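Local coordinates for methyltransferase-like protein (PDB 4PNE) that catalyses a [4+2] cycloaddition in spinosyn biosynthesis, using a methyltransferase-like fold that holds S-adenosyl-L-homocysteine in the crystal, at residues A[49-52]-A[57-60]; A[120-123]-A[127-130]; A[168-173]-A[178-183]; A[193-198]-A[228-233]. All blocks are in the same frame, centred on the assembly; numbering follows the deposited sequence.

Contact 1 of 4, residues A[49-52]-A[57-60]; sequences LLNS and PCAI. With SAH (S-adenosyl-L-homocysteine), chain C.
Leu50, on the inner face of helix 36-54, meets Ile60 in the loop that follows the helix, and two branched aliphatic side chains suit a junction where no polar partner is needed. Ile60 is the one to follow outward. Its CB stands beside the ligand, 4.0 Å from SD of the S-adenosyl-L-homocysteine and about as close to the carboxylate O, and from there the side chain forks. CG2 turns to both sides, near the same sulfur and 4.1 Å from Leu50 CD1. CG1 lies anti to the carbonyl carbon (chi1 -43°) and carries CD1 to 4.0 Å from Leu50 CD1. That single methyl of Leu50 thus sits against both arms of the fork, and the two side chains cross at about a right angle.

Cys58 points toward the helix as well. Its SG, small and weakly polar, comes to 4.0 Å from Leu50 O, filling the space beside the helix backbone without demanding a strong partner. At the outer edge the Asn51 side chain comes up to the backbone of Pro57, with OD1 3.6 Å from Pro57 CA; the CB of Pro57 is directed away from helix 36-54, and its ring packs on Ile130 and Cys134 of helix 125-138.

The backbone of Ile60 does the polar work. Its N-H gives a nearly straight bond (167°) to the carboxylate O of S-adenosyl-L-homocysteine, 2.9 Å from Ile60 N. Through the Leu50 packing, helix 36-54 backs a loop that grips the amino-acid end of the ligand, an N-terminal wall on the cofactor pocket of a class I methyltransferase-like fold.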
loop_
_atom_site.group_PDB
_atom_site.type_symbol
_atom_site.label_atom_id
_atom_site.label_comp_id
_atom_site.label_asym_id
_atom_site.label_seq_id
_atom_site.Cartn_x
_atom_site.Cartn_y
_atom_site.Cartn_z
ATOM N N LEU A 49 -4.392 -15.778 6.166
ATOM C CA LEU A 49 -5.333 -16.028 5.076
ATOM C C LEU A 49 -4.763 -15.488 3.773
ATOM O O LEU A 49 -4.768 -16.193 2.763
ATOM C CB LEU A 49 -6.710 -15.386 5.366
ATOM C CG LEU A 49 -7.757 -15.526 4.257
ATOM C CD1 LEU A 49 -7.901 -16.940 3.712
ATOM C CD2 LEU A 49 -9.115 -15.004 4.730
ATOM N N LEU A 50 -4.248 -14.264 3.794
ATOM C CA LEU A 50 -3.654 -13.690 2.578
ATOM C C LEU A 50 -2.498 -14.510 2.088
ATOM O O LEU A 50 -2.360 -14.753 0.888
ATOM C CB LEU A 50 -3.171 -12.254 2.790
ATOM C CG LEU A 50 -4.203 -11.223 3.204
ATOM C CD1 LEU A 50 -3.568 -9.848 3.298
ATOM C CD2 LEU A 50 -5.327 -11.189 2.199
ATOM N N ASN A 51 -1.644 -14.937 3.011
ATOM C CA ASN A 51 -0.523 -15.782 2.627
ATOM C C ASN A 51 -0.981 -17.095 2.010
ATOM O O ASN A 51 -0.430 -17.542 1.017
ATOM C CB ASN A 51 0.357 -16.029 3.837
ATOM C CG ASN A 51 1.112 -14.775 4.276
ATOM O OD1 ASN A 51 0.997 -13.701 3.665
ATOM N ND2 ASN A 51 1.901 -14.919 5.332
ATOM N N SER A 52 -2.009 -17.692 2.590
ATOM C CA SER A 52 -2.562 -18.920 2.058
ATOM C C SER A 52 -3.095 -18.724 0.651
ATOM O O SER A 52 -2.830 -19.531 -0.236
ATOM C CB SER A 52 -3.660 -19.451 2.965
ATOM O OG SER A 52 -4.151 -20.674 2.466
ATOM N N PRO A 57 4.124 -15.191 1.575
ATOM C CA PRO A 57 4.071 -13.751 1.812
ATOM C C PRO A 57 3.951 -13.041 0.483
ATOM O O PRO A 57 4.664 -13.403 -0.435
ATOM C CB PRO A 57 5.403 -13.456 2.498
ATOM C CG PRO A 57 5.735 -14.759 3.206
ATOM C CD PRO A 57 5.285 -15.820 2.226
ATOM N N CYS A 58 3.051 -12.071 0.389
ATOM C CA CYS A 58 2.635 -11.496 -0.881
ATOM C C CYS A 58 2.534 -9.980 -0.852
ATOM O O CYS A 58 2.431 -9.356 0.213
ATOM C CB CYS A 58 1.265 -12.048 -1.290
ATOM S SG CYS A 58 -0.083 -11.598 -0.144
ATOM N N ALA A 59 2.521 -9.396 -2.038
ATOM C CA ALA A 59 2.068 -8.014 -2.208
ATOM C C ALA A 59 0.615 -7.867 -1.746
ATOM O O ALA A 59 -0.225 -8.705 -2.040
ATOM C CB ALA A 59 2.201 -7.588 -3.671
ATOM N N ILE A 60 0.308 -6.806 -1.012
ATOM C CA ILE A 60 -1.044 -6.491 -0.620
ATOM C C ILE A 60 -1.445 -5.183 -1.304
ATOM O O ILE A 60 -1.802 -4.189 -0.681
ATOM C CB ILE A 60 -1.175 -6.383 0.890
ATOM C CG1 ILE A 60 -0.394 -7.518 1.577
ATOM C CG2 ILE A 60 -2.657 -6.419 1.280
ATOM C CD1 ILE A 60 -0.354 -7.414 3.113
HETATM N N SAH C . 2.531 -1.415 0.888
HETATM C CA SAH C . 2.259 -2.834 1.136
HETATM C CB SAH C . 1.056 -3.095 2.037
HETATM C CG SAH C . -0.218 -2.327 1.783
HETATM S SD SAH C . -1.545 -2.927 2.838
HETATM C C SAH C . 2.086 -3.542 -0.180
HETATM O O SAH C . 2.150 -4.757 -0.221
HETATM O OXT SAH C . 1.974 -2.879 -1.215
HETATM C "C5'" SAH C . -1.590 -1.523 3.982
HETATM C "C4'" SAH C . -0.397 -1.457 4.924
HETATM O "O4'" SAH C . -0.405 -0.214 5.615
HETATM C "C3'" SAH C . -0.396 -2.523 6.005
HETATM O "O3'" SAH C . 0.922 -3.038 6.041
HETATM C "C2'" SAH C . -0.759 -1.763 7.270
HETATM O "O2'" SAH C . -0.307 -2.313 8.507
HETATM C "C1'" SAH C . -0.128 -0.402 6.978
HETATM N N9 SAH C . -0.674 0.673 7.827
HETATM C C8 SAH C . -1.959 1.015 8.099
HETATM N N7 SAH C . -1.981 2.046 8.973
HETATM C C5 SAH C . -0.704 2.353 9.272
HETATM C C6 SAH C . -0.133 3.289 10.110
HETATM N N6 SAH C . -0.871 4.139 10.807
HETATM N N1 SAH C . 1.211 3.370 10.187
HETATM C C2 SAH C . 2.022 2.519 9.466
HETATM N N3 SAH C . 1.469 1.556 8.672
HETATM C C4 SAH C . 0.123 1.501 8.559
#

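Contact 2 of 4, residues A[120-123]-A[127-130]; sequences GITV and QVAI. With SAH (S-adenosyl-L-homocysteine), chain C.
Thr122 and Gln127 meet where strand 117-122 gives way to helix 125-138, at the strand-to-helix junction of the beta-alpha-beta unit 117-122, 125-138, 144-148 in the Rossmann-like methyltransferase fold. Gly120 keeps the strand in the sheet through backbone bonds to the neighbouring strand 144-148. Ile121 directs its side chain away from the helix, onto Leu154 and Tyr156, as a greasy residue should in the buried interior.

Thr122, by contrast, faces the helix, and its two branches divide the labour. The methyl CG2 presses on Val128 CG2 at 3.5 Å, tighter than usual for two carbons. The hydroxyl OG1, anti to the backbone N (chi1 172°), is swung toward the ligand: it donates to Gln127 OE1 and accepts from the ribose O2', 2.8 Å from Thr122 OG1. The backbone N-H of Ser124 also reaches this oxygen, so three bonds hold it. A hydroxyl suits the place because it can give and take at once.

Val123 leaves the strand and lays its methyls against the adenine, CG1 being 3.4 Å from N1 of the ligand.

Gln127, extended beyond CG, spans the gap from the helix to the ribose. Its OE1 accepts twice, from ribose O3' at 2.8 Å and from Thr122. The threonine donor lies in the plane of the amide carbonyl, with a C=O...donor angle of 158° and 2.8 Å between Thr122 OG1 and Gln127 OE1.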
loop_
_atom_site.group_PDB
_atom_site.type_symbol
_atom_site.label_atom_id
_atom_site.label_comp_id
_atom_site.label_asym_id
_atom_site.label_seq_id
_atom_site.Cartn_x
_atom_site.Cartn_y
_atom_site.Cartn_z
ATOM N N GLY A 120 11.139 -0.286 6.258
ATOM C CA GLY A 120 9.726 -0.597 6.089
ATOM C C GLY A 120 8.999 -0.512 7.395
ATOM O O GLY A 120 9.445 -1.115 8.367
ATOM N N ILE A 121 7.903 0.224 7.464
ATOM C CA ILE A 121 7.134 0.341 8.680
ATOM C C ILE A 121 5.701 -0.142 8.495
ATOM O O ILE A 121 5.100 0.041 7.441
ATOM C CB ILE A 121 7.108 1.778 9.227
ATOM C CG1 ILE A 121 6.481 2.757 8.233
ATOM C CG2 ILE A 121 8.519 2.229 9.537
ATOM C CD1 ILE A 121 6.206 4.150 8.828
ATOM N N THR A 122 5.186 -0.802 9.521
ATOM C CA THR A 122 3.816 -1.258 9.526
ATOM C C THR A 122 3.306 -1.240 10.961
ATOM O O THR A 122 4.101 -1.234 11.884
ATOM C CB THR A 122 3.681 -2.651 8.935
ATOM O OG1 THR A 122 2.332 -3.110 9.134
ATOM C CG2 THR A 122 4.669 -3.626 9.585
ATOM N N VAL A 123 2.001 -1.246 11.151
ATOM C CA VAL A 123 1.442 -1.292 12.509
ATOM C C VAL A 123 1.085 -2.716 12.941
ATOM O O VAL A 123 0.620 -2.929 14.056
ATOM C CB VAL A 123 0.223 -0.380 12.610
ATOM C CG1 VAL A 123 0.696 1.071 12.609
ATOM C CG2 VAL A 123 -0.777 -0.620 11.455
ATOM N N GLN A 127 3.134 -8.703 10.533
ATOM C CA GLN A 127 3.851 -8.354 9.301
ATOM C C GLN A 127 5.347 -8.041 9.542
ATOM O O GLN A 127 6.200 -8.415 8.735
ATOM C CB GLN A 127 3.152 -7.177 8.598
ATOM C CG GLN A 127 1.835 -7.590 7.992
ATOM C CD GLN A 127 1.112 -6.466 7.310
ATOM O OE1 GLN A 127 1.313 -5.301 7.626
ATOM N NE2 GLN A 127 0.205 -6.816 6.452
ATOM N N VAL A 128 5.663 -7.377 10.634
ATOM C CA VAL A 128 7.047 -7.111 10.968
ATOM C C VAL A 128 7.832 -8.402 11.035
ATOM O O VAL A 128 8.892 -8.552 10.402
ATOM C CB VAL A 128 7.174 -6.348 12.310
ATOM C CG1 VAL A 128 8.645 -6.273 12.761
ATOM C CG2 VAL A 128 6.559 -4.975 12.163
ATOM N N ALA A 129 7.292 -9.362 11.782
ATOM C CA ALA A 129 7.962 -10.630 11.959
ATOM C C ALA A 129 8.145 -11.411 10.656
ATOM O O ALA A 129 9.214 -11.948 10.395
ATOM C CB ALA A 129 7.186 -11.486 12.977
ATOM N N ILE A 130 7.106 -11.454 9.824
ATOM C CA ILE A 130 7.179 -12.157 8.543
ATOM C C ILE A 130 8.179 -11.470 7.616
ATOM O O ILE A 130 8.987 -12.132 6.938
ATOM C CB ILE A 130 5.771 -12.250 7.858
ATOM C CG1 ILE A 130 4.863 -13.212 8.636
ATOM C CG2 ILE A 130 5.899 -12.666 6.385
ATOM C CD1 ILE A 130 3.463 -13.304 8.116
HETATM N N SAH C . 2.531 -1.415 0.888
HETATM C CA SAH C . 2.259 -2.834 1.136
HETATM C CB SAH C . 1.056 -3.095 2.037
HETATM C CG SAH C . -0.218 -2.327 1.783
HETATM S SD SAH C . -1.545 -2.927 2.838
HETATM C C SAH C . 2.086 -3.542 -0.180
HETATM O O SAH C . 2.150 -4.757 -0.221
HETATM O OXT SAH C . 1.974 -2.879 -1.215
HETATM C "C5'" SAH C . -1.590 -1.523 3.982
HETATM C "C4'" SAH C . -0.397 -1.457 4.924
HETATM O "O4'" SAH C . -0.405 -0.214 5.615
HETATM C "C3'" SAH C . -0.396 -2.523 6.005
HETATM O "O3'" SAH C . 0.922 -3.038 6.041
HETATM C "C2'" SAH C . -0.759 -1.763 7.270
HETATM O "O2'" SAH C . -0.307 -2.313 8.507
HETATM C "C1'" SAH C . -0.128 -0.402 6.978
HETATM N N9 SAH C . -0.674 0.673 7.827
HETATM C C8 SAH C . -1.959 1.015 8.099
HETATM N N7 SAH C . -1.981 2.046 8.973
HETATM C C5 SAH C . -0.704 2.353 9.272
HETATM C C6 SAH C . -0.133 3.289 10.110
HETATM N N6 SAH C . -0.871 4.139 10.807
HETATM N N1 SAH C . 1.211 3.370 10.187
HETATM C C2 SAH C . 2.022 2.519 9.466
HETATM N N3 SAH C . 1.469 1.556 8.672
HETATM C C4 SAH C . 0.123 1.501 8.559
#

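Contact 3 of 4, residues A[168-173]-A[178-183]; sequences QSLLEM and RAIREI. With SAH (S-adenosyl-L-homocysteine), chain C.
Leu170 makes the main bump of this contact: its forked tip projects from the 3-10 turn 170-172 against three residues of helix 176-186. CD1 rests on Ile180 CG1 at 4.0 Å, the two side chains crossing at about a right angle. The other methyl, CD2, touches both Ala179 CB and Ile183 CD1, each at 4.3 Å, and so fits between residues one helical turn apart. With CG anti to the carbonyl carbon (chi1 -67°), both methyls are turned toward the helix.

The short side chain of Ala179 leaves a shallow dip in the helix, and the thicker sulfur of Met173 presses close there, SD a tight 3.4 Å from Ala179 CB. Segment 168-173 is the loop after strand 161-167 in the Rossmann-like sheet, and one of its faces lines the ligand pocket. Met173, a long and unbranched chain, therefore serves two surfaces: while SD meets the helix, its CE lies 3.9 Å from C6 of the adenine.

On the ligand side, Ser169 CB approaches the ribose O4' at 3.4 Å. Glu172 reaches out alongside, OE1 3.2 Å from C5' of the ligand, while its OE2 is hydrogen-bonded to Tyr43 OH.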
loop_
_atom_site.group_PDB
_atom_site.type_symbol
_atom_site.label_atom_id
_atom_site.label_comp_id
_atom_site.label_asym_id
_atom_site.label_seq_id
_atom_site.Cartn_x
_atom_site.Cartn_y
_atom_site.Cartn_z
ATOM N N GLN A 168 -0.977 1.876 -1.048
ATOM C CA GLN A 168 -2.259 1.550 -0.427
ATOM C C GLN A 168 -2.209 1.527 1.105
ATOM O O GLN A 168 -2.743 0.629 1.765
ATOM C CB GLN A 168 -2.812 0.231 -0.973
ATOM C CG GLN A 168 -3.392 0.364 -2.331
ATOM C CD GLN A 168 -3.851 -0.970 -2.900
ATOM O OE1 GLN A 168 -3.427 -1.362 -3.984
ATOM N NE2 GLN A 168 -4.646 -1.701 -2.137
ATOM N N SER A 169 -1.530 2.511 1.680
ATOM C CA SER A 169 -1.491 2.632 3.137
ATOM C C SER A 169 -2.162 3.897 3.688
ATOM O O SER A 169 -2.739 3.851 4.765
ATOM C CB SER A 169 -0.052 2.554 3.620
ATOM O OG SER A 169 0.682 3.619 3.078
ATOM N N LEU A 170 -2.121 5.024 2.971
ATOM C CA LEU A 170 -2.617 6.271 3.554
ATOM C C LEU A 170 -4.099 6.220 3.890
ATOM O O LEU A 170 -4.532 6.774 4.895
ATOM C CB LEU A 170 -2.350 7.447 2.595
ATOM C CG LEU A 170 -0.885 7.811 2.367
ATOM C CD1 LEU A 170 -0.754 8.912 1.364
ATOM C CD2 LEU A 170 -0.253 8.232 3.681
ATOM N N LEU A 171 -4.904 5.563 3.071
ATOM C CA LEU A 171 -6.334 5.607 3.324
ATOM C C LEU A 171 -6.760 4.706 4.487
ATOM O O LEU A 171 -7.870 4.816 4.981
ATOM C CB LEU A 171 -7.109 5.259 2.059
ATOM C CG LEU A 171 -7.067 6.325 0.962
ATOM C CD1 LEU A 171 -7.984 5.911 -0.171
ATOM C CD2 LEU A 171 -7.510 7.703 1.458
ATOM N N GLU A 172 -5.847 3.880 4.976
ATOM C CA GLU A 172 -6.114 3.073 6.171
ATOM C C GLU A 172 -5.904 3.820 7.467
ATOM O O GLU A 172 -6.208 3.311 8.536
ATOM C CB GLU A 172 -5.219 1.842 6.190
ATOM C CG GLU A 172 -5.574 0.904 5.095
ATOM C CD GLU A 172 -4.856 -0.416 5.180
ATOM O OE1 GLU A 172 -3.913 -0.570 5.986
ATOM O OE2 GLU A 172 -5.273 -1.302 4.443
ATOM N N MET A 173 -5.348 5.011 7.388
ATOM C CA MET A 173 -4.964 5.715 8.588
ATOM C C MET A 173 -6.087 6.573 9.126
ATOM O O MET A 173 -6.855 7.112 8.349
ATOM C CB MET A 173 -3.738 6.544 8.294
ATOM C CG MET A 173 -2.666 5.669 7.702
ATOM S SD MET A 173 -1.151 6.555 7.484
ATOM C CE MET A 173 -0.134 5.280 6.724
ATOM N N ARG A 178 -2.158 13.811 8.719
ATOM C CA ARG A 178 -1.106 13.796 9.715
ATOM C C ARG A 178 0.060 12.950 9.241
ATOM O O ARG A 178 1.199 13.350 9.349
ATOM C CB ARG A 178 -1.626 13.240 11.029
ATOM C CG ARG A 178 -0.623 13.228 12.142
ATOM C CD ARG A 178 -1.259 12.730 13.427
ATOM N NE ARG A 178 -2.386 13.561 13.835
ATOM C CZ ARG A 178 -2.271 14.683 14.537
ATOM N NH1 ARG A 178 -1.072 15.124 14.910
ATOM N NH2 ARG A 178 -3.358 15.370 14.861
ATOM N N ALA A 179 -0.236 11.774 8.700
ATOM C CA ALA A 179 0.818 10.933 8.140
ATOM C C ALA A 179 1.506 11.614 6.946
ATOM O O ALA A 179 2.727 11.527 6.753
ATOM C CB ALA A 179 0.253 9.611 7.723
ATOM N N ILE A 180 0.723 12.273 6.106
ATOM C CA ILE A 180 1.301 12.947 4.960
ATOM C C ILE A 180 2.294 14.045 5.401
ATOM O O ILE A 180 3.386 14.167 4.840
ATOM C CB ILE A 180 0.194 13.539 4.081
ATOM C CG1 ILE A 180 -0.532 12.411 3.321
ATOM C CG2 ILE A 180 0.780 14.551 3.097
ATOM C CD1 ILE A 180 -1.783 12.868 2.669
ATOM N N ARG A 181 1.929 14.834 6.408
ATOM C CA ARG A 181 2.839 15.842 6.931
ATOM C C ARG A 181 4.101 15.200 7.545
ATOM O O ARG A 181 5.184 15.765 7.440
ATOM C CB ARG A 181 2.131 16.724 7.959
ATOM C CG ARG A 181 1.058 17.569 7.325
ATOM C CD ARG A 181 0.541 18.661 8.244
ATOM N NE ARG A 181 -0.081 18.111 9.441
ATOM C CZ ARG A 181 -1.364 17.764 9.553
ATOM N NH1 ARG A 181 -2.201 17.878 8.530
ATOM N NH2 ARG A 181 -1.807 17.271 10.702
ATOM N N GLU A 182 3.976 14.031 8.156
ATOM C CA GLU A 182 5.144 13.368 8.721
ATOM C C GLU A 182 6.091 12.885 7.629
ATOM O O GLU A 182 7.324 12.993 7.740
ATOM C CB GLU A 182 4.701 12.190 9.581
ATOM C CG GLU A 182 4.324 12.586 10.986
ATOM C CD GLU A 182 5.528 13.081 11.780
ATOM O OE1 GLU A 182 5.839 14.305 11.748
ATOM O OE2 GLU A 182 6.191 12.222 12.408
ATOM N N ILE A 183 5.513 12.341 6.569
ATOM C CA ILE A 183 6.338 11.899 5.453
ATOM C C ILE A 183 7.095 13.094 4.872
ATOM O O ILE A 183 8.299 13.000 4.575
ATOM C CB ILE A 183 5.511 11.180 4.341
ATOM C CG1 ILE A 183 4.929 9.881 4.875
ATOM C CG2 ILE A 183 6.402 10.865 3.155
ATOM C CD1 ILE A 183 3.850 9.292 4.023
HETATM N N SAH C . 2.531 -1.415 0.888
HETATM C CA SAH C . 2.259 -2.834 1.136
HETATM C CB SAH C . 1.056 -3.095 2.037
HETATM C CG SAH C . -0.218 -2.327 1.783
HETATM S SD SAH C . -1.545 -2.927 2.838
HETATM C C SAH C . 2.086 -3.542 -0.180
HETATM O O SAH C . 2.150 -4.757 -0.221
HETATM O OXT SAH C . 1.974 -2.879 -1.215
HETATM C "C5'" SAH C . -1.590 -1.523 3.982
HETATM C "C4'" SAH C . -0.397 -1.457 4.924
HETATM O "O4'" SAH C . -0.405 -0.214 5.615
HETATM C "C3'" SAH C . -0.396 -2.523 6.005
HETATM O "O3'" SAH C . 0.922 -3.038 6.041
HETATM C "C2'" SAH C . -0.759 -1.763 7.270
HETATM O "O2'" SAH C . -0.307 -2.313 8.507
HETATM C "C1'" SAH C . -0.128 -0.402 6.978
HETATM N N9 SAH C . -0.674 0.673 7.827
HETATM C C8 SAH C . -1.959 1.015 8.099
HETATM N N7 SAH C . -1.981 2.046 8.973
HETATM C C5 SAH C . -0.704 2.353 9.272
HETATM C C6 SAH C . -0.133 3.289 10.110
HETATM N N6 SAH C . -0.871 4.139 10.807
HETATM N N1 SAH C . 1.211 3.370 10.187
HETATM C C2 SAH C . 2.022 2.519 9.466
HETATM N N3 SAH C . 1.469 1.556 8.672
HETATM C C4 SAH C . 0.123 1.501 8.559
#

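Contact 4 of 4, residues A[193-198]-A[228-233]; sequences LGVTEV and ESLRAA
Helix against sheet is the theme here: helix 223-233 lies over strand 191-200 of the central mixed sheet in the Rossmann-like fold, and a single leucine of the helix supplies the join between the two segments. Leu230 points its side chain toward the strand, and from CG its two methyls part. CD2 meets Leu193 CD2 at 3.9 Å, methyl against methyl, the two side chains crossing obliquely. CD1 comes only to the edge of van der Waals contact with Val195 CG2, at 4.5 Å.

Leu193 and Val195 stand two positions apart on the strand and so share the face turned to the helix. Branched aliphatic residues suit all three positions, since the touching surfaces are buried and carry no polar atoms. The area they cover is small, and the backbones stay well apart: the nearest CA atoms, those of Leu193 and Leu230, are 9.9 Å from each other.

The space between is shared with other elements. Ile183 of helix 176-186 packs on Leu193, and Ile180 of that helix on Leu230. Further along the sheet, Leu295 of strand 290-298 and Ile237 of strand 236-242 also touch Leu230, which therefore reaches from its own helix not only to strand 191-200 but also to helix 176-186 and to the two strands at the antiparallel end of the sheet.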
loop_
_atom_site.group_PDB
_atom_site.type_symbol
_atom_site.label_atom_id
_atom_site.label_comp_id
_atom_site.label_asym_id
_atom_site.label_seq_id
_atom_site.Cartn_x
_atom_site.Cartn_y
_atom_site.Cartn_z
ATOM N N LEU A 193 8.013 11.106 -3.055
ATOM C CA LEU A 193 7.006 10.200 -2.502
ATOM C C LEU A 193 6.190 9.595 -3.616
ATOM O O LEU A 193 5.634 10.321 -4.438
ATOM C CB LEU A 193 6.064 10.921 -1.533
ATOM C CG LEU A 193 4.794 10.192 -1.070
ATOM C CD1 LEU A 193 5.129 8.964 -0.217
ATOM C CD2 LEU A 193 3.863 11.175 -0.315
ATOM N N GLY A 194 6.095 8.278 -3.640
ATOM C CA GLY A 194 5.211 7.601 -4.563
ATOM C C GLY A 194 4.053 7.004 -3.814
ATOM O O GLY A 194 4.277 6.252 -2.870
ATOM N N VAL A 195 2.841 7.339 -4.234
ATOM C CA VAL A 195 1.605 6.887 -3.625
ATOM C C VAL A 195 0.747 6.101 -4.595
ATOM O O VAL A 195 0.536 6.539 -5.728
ATOM C CB VAL A 195 0.766 8.084 -3.121
ATOM C CG1 VAL A 195 -0.624 7.685 -2.589
ATOM C CG2 VAL A 195 1.563 8.948 -2.129
ATOM N N THR A 196 0.232 4.948 -4.164
ATOM C CA THR A 196 -0.827 4.308 -4.921
ATOM C C THR A 196 -2.018 4.101 -4.047
ATOM O O THR A 196 -1.917 3.934 -2.815
ATOM C CB THR A 196 -0.402 2.998 -5.572
ATOM O OG1 THR A 196 -0.231 1.974 -4.587
ATOM C CG2 THR A 196 0.890 3.165 -6.355
ATOM N N GLU A 197 -3.184 4.127 -4.683
ATOM C CA GLU A 197 -4.370 3.956 -3.899
ATOM C C GLU A 197 -5.538 3.507 -4.742
ATOM O O GLU A 197 -5.654 3.847 -5.946
ATOM C CB GLU A 197 -4.694 5.248 -3.165
ATOM C CG GLU A 197 -5.591 5.070 -1.990
ATOM C CD GLU A 197 -5.131 3.966 -1.035
ATOM O OE1 GLU A 197 -4.273 4.290 -0.173
ATOM O OE2 GLU A 197 -5.664 2.845 -1.149
ATOM N N VAL A 198 -6.390 2.717 -4.100
ATOM C CA VAL A 198 -7.751 2.448 -4.564
ATOM C C VAL A 198 -8.625 3.657 -4.287
ATOM O O VAL A 198 -8.710 4.102 -3.142
ATOM C CB VAL A 198 -8.348 1.190 -3.868
ATOM C CG1 VAL A 198 -9.778 0.935 -4.290
ATOM C CG2 VAL A 198 -7.475 -0.042 -4.144
ATOM N N GLU A 228 -5.126 16.766 -3.473
ATOM C CA GLU A 228 -5.293 18.003 -2.757
ATOM C C GLU A 228 -4.743 17.921 -1.313
ATOM O O GLU A 228 -4.136 18.867 -0.815
ATOM C CB GLU A 228 -6.755 18.415 -2.782
ATOM C CG GLU A 228 -6.980 19.812 -2.271
ATOM C CD GLU A 228 -6.039 20.859 -2.895
ATOM O OE1 GLU A 228 -5.731 20.758 -4.105
ATOM O OE2 GLU A 228 -5.614 21.781 -2.163
ATOM N N SER A 229 -4.919 16.786 -0.631
ATOM C CA SER A 229 -4.267 16.588 0.654
ATOM C C SER A 229 -2.737 16.625 0.572
ATOM O O SER A 229 -2.074 17.189 1.435
ATOM C CB SER A 229 -4.739 15.262 1.255
ATOM O OG SER A 229 -6.070 15.418 1.760
ATOM N N LEU A 230 -2.162 16.004 -0.453
ATOM C CA LEU A 230 -0.705 16.038 -0.625
ATOM C C LEU A 230 -0.201 17.455 -0.844
ATOM O O LEU A 230 0.758 17.883 -0.192
ATOM C CB LEU A 230 -0.299 15.164 -1.802
ATOM C CG LEU A 230 -0.469 13.650 -1.640
ATOM C CD1 LEU A 230 -0.256 12.961 -2.973
ATOM C CD2 LEU A 230 0.526 13.114 -0.617
ATOM N N ARG A 231 -0.860 18.183 -1.754
ATOM C CA ARG A 231 -0.499 19.580 -2.023
ATOM C C ARG A 231 -0.611 20.441 -0.789
ATOM O O ARG A 231 0.262 21.259 -0.513
ATOM C CB ARG A 231 -1.393 20.179 -3.107
ATOM C CG ARG A 231 -1.008 19.804 -4.501
ATOM C CD ARG A 231 -1.595 20.796 -5.505
ATOM N NE ARG A 231 -1.067 20.589 -6.855
ATOM C CZ ARG A 231 -1.610 19.798 -7.780
ATOM N NH1 ARG A 231 -2.714 19.099 -7.520
ATOM N NH2 ARG A 231 -1.032 19.698 -8.973
ATOM N N ALA A 232 -1.716 20.294 -0.079
ATOM C CA ALA A 232 -1.995 21.098 1.091
ATOM C C ALA A 232 -0.922 20.906 2.162
ATOM O O ALA A 232 -0.611 21.841 2.915
ATOM C CB ALA A 232 -3.361 20.763 1.635
ATOM N N ALA A 233 -0.319 19.717 2.206
ATOM C CA ALA A 233 0.695 19.437 3.195
ATOM C C ALA A 233 2.027 20.098 2.845
ATOM O O ALA A 233 2.880 20.248 3.713
ATOM C CB ALA A 233 0.886 17.935 3.333
#

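The four contacts follow one another along the chain without overlapping. Contacts 1, 2 and 3 all touch S-adenosyl-L-homocysteine: contact 1 at the carboxylate, contact 2 at the ribose hydroxyls and adenine, contact 3 at C5', O4' and the adenine. The centres of contacts 1 and 3 are about 22 Å apart, on opposite sides of the chain's centre. Contacts 1 and 2 meet directly, Ile60 and Asn51 packing on Gln127 and Ile130 of helix 125-138. Contacts 3 and 4, with centres about 9 Å apart, join through Gln168 N and Thr196 O and through Ile180 and Ala233. Contacts 2 and 4 reach the same sheet, so pocket-lining loops and helix packing away from the ligand share one framework.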